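Local structure of uncharacterized protein (Danio rerio, 5HBA) at residues S7-E12 and Y123-G128; K19-F24 and K103-P108. The protein forms the globular C1q domain of zebrafish complement C1qA, a trimeric module that probably recognises targets for the complement pathway of innate immunity. One frame throughout, in Å; residues are numbered along the deposited sequence.

Interaction 1 of 2, residues S7-E12 and Y123-G128; sequences SVLRNE and YAVFNG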
loop_
_atom_site.group_PDB
_atom_site.type_symbol
_atom_site.label_atom_id
_atom_site.label_comp_id
_atom_site.label_asym_id
_atom_site.label_seq_id
_atom_site.Cartn_x
_atom_site.Cartn_y
_atom_site.Cartn_z
ATOM N N SER A 7 -12.529 -1.486 5.607
ATOM C CA SER A 7 -11.873 -2.444 4.740
ATOM C C SER A 7 -12.969 -3.232 4.039
ATOM O O SER A 7 -13.762 -3.942 4.693
ATOM C CB SER A 7 -10.983 -3.378 5.562
ATOM O OG SER A 7 -10.319 -4.297 4.720
ATOM N N VAL A 8 -13.039 -3.093 2.718
ATOM C CA VAL A 8 -14.082 -3.760 1.932
ATOM C C VAL A 8 -13.477 -4.646 0.849
ATOM O O VAL A 8 -12.439 -4.313 0.268
ATOM C CB VAL A 8 -15.074 -2.737 1.311
ATOM C CG1 VAL A 8 -15.910 -2.091 2.410
ATOM C CG2 VAL A 8 -14.308 -1.660 0.518
ATOM N N LEU A 9 -14.129 -5.780 0.594
ATOM C CA LEU A 9 -13.604 -6.792 -0.321
ATOM C C LEU A 9 -14.554 -7.069 -1.483
ATOM O O LEU A 9 -15.775 -7.151 -1.308
ATOM C CB LEU A 9 -13.332 -8.091 0.452
ATOM C CG LEU A 9 -13.095 -9.411 -0.294
ATOM C CD1 LEU A 9 -11.788 -9.420 -1.077
ATOM C CD2 LEU A 9 -13.139 -10.579 0.683
ATOM N N ARG A 10 -13.989 -7.205 -2.675
ATOM C CA ARG A 10 -14.766 -7.634 -3.827
ATOM C C ARG A 10 -14.211 -8.968 -4.278
ATOM O O ARG A 10 -13.047 -9.038 -4.679
ATOM C CB ARG A 10 -14.660 -6.639 -4.988
ATOM C CG ARG A 10 -15.479 -7.084 -6.206
ATOM C CD ARG A 10 -15.235 -6.225 -7.442
ATOM N NE ARG A 10 -15.972 -6.775 -8.577
ATOM C CZ ARG A 10 -17.189 -6.376 -8.945
ATOM N NH1 ARG A 10 -17.801 -5.399 -8.278
ATOM N NH2 ARG A 10 -17.786 -6.944 -9.990
ATOM N N ASN A 11 -15.032 -10.016 -4.185
ATOM C CA ASN A 11 -14.667 -11.351 -4.650
ATOM C C ASN A 11 -15.910 -12.038 -5.197
ATOM O O ASN A 11 -16.661 -12.659 -4.451
ATOM C CB ASN A 11 -14.064 -12.192 -3.520
ATOM C CG ASN A 11 -13.470 -13.514 -4.021
ATOM O OD1 ASN A 11 -13.058 -13.627 -5.172
ATOM N ND2 ASN A 11 -13.420 -14.510 -3.148
ATOM N N GLU A 12 -16.130 -11.901 -6.502
ATOM C CA GLU A 12 -17.376 -12.342 -7.126
ATOM C C GLU A 12 -17.195 -12.653 -8.612
ATOM O O GLU A 12 -16.176 -12.289 -9.223
ATOM C CB GLU A 12 -18.475 -11.286 -6.928
ATOM C CG GLU A 12 -18.039 -9.869 -7.261
ATOM C CD GLU A 12 -19.104 -8.820 -6.959
ATOM O OE1 GLU A 12 -20.092 -8.739 -7.716
ATOM O OE2 GLU A 12 -18.947 -8.057 -5.979
ATOM N N TYR A 123 -10.824 -8.748 -8.522
ATOM C CA TYR A 123 -10.635 -8.977 -7.103
ATOM C C TYR A 123 -10.112 -7.676 -6.529
ATOM O O TYR A 123 -9.186 -7.088 -7.087
ATOM C CB TYR A 123 -9.610 -10.079 -6.902
ATOM C CG TYR A 123 -9.259 -10.385 -5.466
ATOM C CD1 TYR A 123 -10.053 -11.235 -4.698
ATOM C CD2 TYR A 123 -8.108 -9.856 -4.887
ATOM C CE1 TYR A 123 -9.712 -11.540 -3.382
ATOM C CE2 TYR A 123 -7.767 -10.147 -3.576
ATOM C CZ TYR A 123 -8.572 -10.984 -2.833
ATOM O OH TYR A 123 -8.233 -11.276 -1.535
ATOM N N ALA A 124 -10.714 -7.192 -5.446
ATOM C CA ALA A 124 -10.267 -5.912 -4.896
ATOM C C ALA A 124 -10.449 -5.799 -3.391
ATOM O O ALA A 124 -11.489 -6.181 -2.861
ATOM C CB ALA A 124 -10.975 -4.744 -5.619
ATOM N N VAL A 125 -9.422 -5.282 -2.717
ATOM C CA VAL A 125 -9.503 -4.904 -1.310
ATOM C C VAL A 125 -9.277 -3.393 -1.243
ATOM O O VAL A 125 -8.276 -2.890 -1.747
ATOM C CB VAL A 125 -8.442 -5.651 -0.450
ATOM C CG1 VAL A 125 -8.520 -5.203 1.006
ATOM C CG2 VAL A 125 -8.654 -7.176 -0.527
ATOM N N PHE A 126 -10.230 -2.666 -0.668
ATOM C CA PHE A 126 -10.162 -1.208 -0.606
ATOM C C PHE A 126 -10.186 -0.844 0.870
ATOM O O PHE A 126 -11.108 -1.242 1.598
ATOM C CB PHE A 126 -11.382 -0.613 -1.320
ATOM C CG PHE A 126 -11.335 0.884 -1.517
ATOM C CD1 PHE A 126 -10.133 1.589 -1.463
ATOM C CD2 PHE A 126 -12.512 1.592 -1.762
ATOM C CE1 PHE A 126 -10.104 2.968 -1.658
ATOM C CE2 PHE A 126 -12.487 2.977 -1.961
ATOM C CZ PHE A 126 -11.279 3.665 -1.902
ATOM N N ASN A 127 -9.169 -0.106 1.311
ATOM C CA ASN A 127 -9.007 0.238 2.724
ATOM C C ASN A 127 -8.876 1.739 2.946
ATOM O O ASN A 127 -8.378 2.470 2.078
ATOM C CB ASN A 127 -7.759 -0.446 3.286
ATOM C CG ASN A 127 -7.790 -1.945 3.101
ATOM O OD1 ASN A 127 -8.789 -2.600 3.407
ATOM N ND2 ASN A 127 -6.690 -2.502 2.593
ATOM N N GLY A 128 -9.297 2.205 4.119
ATOM C CA GLY A 128 -9.183 3.621 4.429
ATOM C C GLY A 128 -9.423 3.952 5.890
ATOM O O GLY A 128 -10.117 3.219 6.591
#
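Ser7 opens the pairing: its OG, anti to the backbone N (chi1 -179°), donates to OD1 of Asn127 over 2.6 Å, in the plane of the amide carbonyl. The other end of that amide, ND2, donates to Gly93 O of a neighbouring subunit. Val8 grips Phe126 by two nearly straight backbone bonds, Val8 N to Phe126 O and Phe126 N to Val8 O, each 2.9 Å. On the opposite face their side chains lie side by side, beta-branched Val8 setting CG2 3.6 Å from Phe126 CB. Leu9 returns to the face of Ser7; its CD1 touches Tyr123 CE1 at 3.8 Å and Val125 CG2, and Leu76 of the neighbouring subunit packs on Leu9 and Tyr123. Arg10 closes the ladder with hydrogen bonds from its N to Ala124 O (2.7 Å) and from Ala124 N to Arg10 O (3.1 Å). Small Ala124 lays CB beside Arg10 CB, 4.2 Å away, while the extended arginine bonds Thr23 O and Ser14 O through its guanidinium. Asn11, beyond the strand, sets OD1 at the edge of the Tyr123 ring. Such antiparallel pairing of the first and last long strands, 5-10 and 120-133, one face turned to a second subunit, fits the C1q/TNF jelly roll.

Interaction 2 of 2, residues K19-F24 and K103-P108; sequences KQPVTF and KVWIEP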
loop_
_atom_site.group_PDB
_atom_site.type_symbol
_atom_site.label_atom_id
_atom_site.label_comp_id
_atom_site.label_asym_id
_atom_site.label_seq_id
_atom_site.Cartn_x
_atom_site.Cartn_y
_atom_site.Cartn_z
ATOM N N LYS A 19 -15.308 2.479 -15.826
ATOM C CA LYS A 19 -15.713 3.862 -15.573
ATOM C C LYS A 19 -16.949 3.996 -14.681
ATOM O O LYS A 19 -17.719 4.944 -14.808
ATOM C CB LYS A 19 -15.879 4.633 -16.895
ATOM C CG LYS A 19 -14.672 4.513 -17.822
ATOM C CD LYS A 19 -14.892 5.265 -19.143
ATOM C CE LYS A 19 -14.934 6.783 -18.947
ATOM N NZ LYS A 19 -13.621 7.334 -18.496
ATOM N N GLN A 20 -17.127 3.033 -13.781
ATOM C CA GLN A 20 -18.120 3.108 -12.716
ATOM C C GLN A 20 -17.412 2.698 -11.440
ATOM O O GLN A 20 -16.425 1.946 -11.494
ATOM C CB GLN A 20 -19.279 2.133 -12.981
ATOM C CG GLN A 20 -20.086 2.469 -14.228
ATOM C CD GLN A 20 -21.346 1.623 -14.365
ATOM O OE1 GLN A 20 -21.478 0.570 -13.740
ATOM N NE2 GLN A 20 -22.283 2.091 -15.184
ATOM N N PRO A 21 -17.909 3.163 -10.285
ATOM C CA PRO A 21 -17.264 2.756 -9.031
ATOM C C PRO A 21 -17.275 1.243 -8.835
ATOM O O PRO A 21 -18.297 0.582 -9.060
ATOM C CB PRO A 21 -18.115 3.439 -7.958
ATOM C CG PRO A 21 -18.651 4.659 -8.639
ATOM C CD PRO A 21 -18.854 4.281 -10.093
ATOM N N VAL A 22 -16.137 0.700 -8.425
ATOM C CA VAL A 22 -16.080 -0.713 -8.058
ATOM C C VAL A 22 -17.013 -0.945 -6.888
ATOM O O VAL A 22 -16.960 -0.201 -5.891
ATOM C CB VAL A 22 -14.665 -1.135 -7.627
ATOM C CG1 VAL A 22 -14.656 -2.623 -7.206
ATOM C CG2 VAL A 22 -13.664 -0.885 -8.748
ATOM N N THR A 23 -17.870 -1.958 -6.994
ATOM C CA THR A 23 -18.735 -2.331 -5.871
ATOM C C THR A 23 -18.171 -3.579 -5.174
ATOM O O THR A 23 -17.357 -4.311 -5.758
ATOM C CB THR A 23 -20.216 -2.512 -6.299
ATOM O OG1 THR A 23 -20.315 -3.575 -7.251
ATOM C CG2 THR A 23 -20.759 -1.214 -6.937
ATOM N N PHE A 24 -18.571 -3.803 -3.925
ATOM C CA PHE A 24 -17.942 -4.836 -3.096
ATOM C C PHE A 24 -19.007 -5.749 -2.479
ATOM O O PHE A 24 -20.123 -5.306 -2.241
ATOM C CB PHE A 24 -17.106 -4.172 -1.992
ATOM C CG PHE A 24 -16.032 -3.228 -2.515
ATOM C CD1 PHE A 24 -16.327 -1.905 -2.806
ATOM C CD2 PHE A 24 -14.725 -3.673 -2.705
ATOM C CE1 PHE A 24 -15.347 -1.036 -3.285
ATOM C CE2 PHE A 24 -13.736 -2.818 -3.195
ATOM C CZ PHE A 24 -14.043 -1.496 -3.487
ATOM N N LYS A 103 -17.040 12.280 -1.679
ATOM C CA LYS A 103 -17.050 10.839 -1.912
ATOM C C LYS A 103 -15.694 10.385 -2.444
ATOM O O LYS A 103 -15.013 11.153 -3.126
ATOM C CB LYS A 103 -18.168 10.468 -2.890
ATOM C CG LYS A 103 -19.566 10.729 -2.322
ATOM C CD LYS A 103 -20.671 10.380 -3.309
ATOM C CE LYS A 103 -22.046 10.668 -2.709
ATOM N NZ LYS A 103 -22.411 9.739 -1.579
ATOM N N VAL A 104 -15.290 9.160 -2.104
ATOM C CA VAL A 104 -14.034 8.594 -2.613
ATOM C C VAL A 104 -14.298 7.173 -3.087
ATOM O O VAL A 104 -15.050 6.420 -2.446
ATOM C CB VAL A 104 -12.911 8.612 -1.552
ATOM C CG1 VAL A 104 -11.607 8.046 -2.128
ATOM C CG2 VAL A 104 -12.673 10.038 -1.047
ATOM N N TRP A 105 -13.706 6.806 -4.220
ATOM C CA TRP A 105 -13.938 5.472 -4.752
ATOM C C TRP A 105 -12.813 5.046 -5.681
ATOM O O TRP A 105 -11.914 5.837 -5.991
ATOM C CB TRP A 105 -15.298 5.409 -5.462
ATOM C CG TRP A 105 -15.390 6.168 -6.785
ATOM C CD1 TRP A 105 -15.299 5.623 -8.034
ATOM C CD2 TRP A 105 -15.639 7.575 -6.982
ATOM N NE1 TRP A 105 -15.456 6.600 -8.994
ATOM C CE2 TRP A 105 -15.669 7.812 -8.373
ATOM C CE3 TRP A 105 -15.834 8.665 -6.120
ATOM C CZ2 TRP A 105 -15.880 9.074 -8.930
ATOM C CZ3 TRP A 105 -16.040 9.929 -6.671
ATOM C CH2 TRP A 105 -16.068 10.119 -8.063
ATOM N N ILE A 106 -12.913 3.835 -6.170
ATOM C CA ILE A 106 -12.125 3.335 -7.245
ATOM C C ILE A 106 -12.981 2.874 -8.372
ATOM O O ILE A 106 -14.066 2.461 -8.233
ATOM C CB ILE A 106 -11.161 2.231 -6.817
ATOM C CG1 ILE A 106 -11.908 1.010 -6.261
ATOM C CG2 ILE A 106 -10.194 2.777 -5.810
ATOM C CD1 ILE A 106 -11.046 -0.142 -5.817
ATOM N N GLU A 107 -12.375 2.912 -9.503
ATOM C CA GLU A 107 -12.925 2.857 -10.848
ATOM C C GLU A 107 -11.913 2.233 -11.816
ATOM O O GLU A 107 -10.736 2.632 -11.859
ATOM C CB GLU A 107 -13.399 4.262 -11.267
ATOM C CG GLU A 107 -14.060 4.388 -12.599
ATOM C CD GLU A 107 -14.521 5.821 -12.865
ATOM O OE1 GLU A 107 -14.277 6.703 -12.005
ATOM O OE2 GLU A 107 -15.115 6.067 -13.932
ATOM N N PRO A 108 -12.316 1.158 -12.453
ATOM C CA PRO A 108 -11.466 0.584 -13.496
ATOM C C PRO A 108 -11.627 1.348 -14.804
ATOM O O PRO A 108 -12.681 1.957 -15.037
ATOM C CB PRO A 108 -12.013 -0.843 -13.666
ATOM C CG PRO A 108 -13.060 -1.026 -12.577
ATOM C CD PRO A 108 -13.529 0.350 -12.220
HETATM O O HOH W 1 -15.102 1.974 -5.063
#
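Across the jelly-roll sandwich of the C1q domain, the irregular segment 19-24 runs over strand 103-108 at a steep angle and meets it with apolar side chains and two backbone bonds. The tight part centres on Val22. Its N donates to Ile106 O at 2.7 Å and almost straight (170°), and its CG2, anti to the carbonyl carbon, drops to 3.6 Å from Ile106 CG1 and also touches Pro108 CD. Ile106 holds CG1 in the crowded position between N and carbonyl carbon (chi1 61°), and from there the chain runs out to CD1, which meets the edge of the Phe24 ring at CZ. Branched and aromatic residues suit this buried interior, where Phe24 also packs on Ala124 and Phe126. A water joins Val22 O to Ile106 N, serving polar backbone groups within the packing. Towards solvent the contact loosens: CB of Gln20 points away from the strand, and Lys19 is exposed, although its N still bonds to Pro108 O at 2.8 Å. Between these two regimes the rigid Pro21 lies over Trp105, its CG 3.9 Å from the centroid of the five-membered ring, a CH-pi contact, beside which Trp105 NE1 donates to Glu107 OE1 at 3.2 Å, an oxygen less surely placed.

Both contacts are largely buried, but they join different elements. Interaction 1 zips two neighbouring strands within one sheet, by a regular ladder, and one face of it meets a second subunit; interaction 2 lays an irregular segment over a strand of the other sheet, with two direct backbone bonds, a water and proline and aromatic packing, and its Lys19 end reaches the surface. The two meet through Thr23 and Phe24: Thr23 O takes the guanidinium of Arg10, and the Phe24 ring packs its CZ at 3.5 Å from Phe126 CB. Phe24 thus lies between the strand pair of interaction 1 and Ile106 of interaction 2, linking the two sheets of the sandwich.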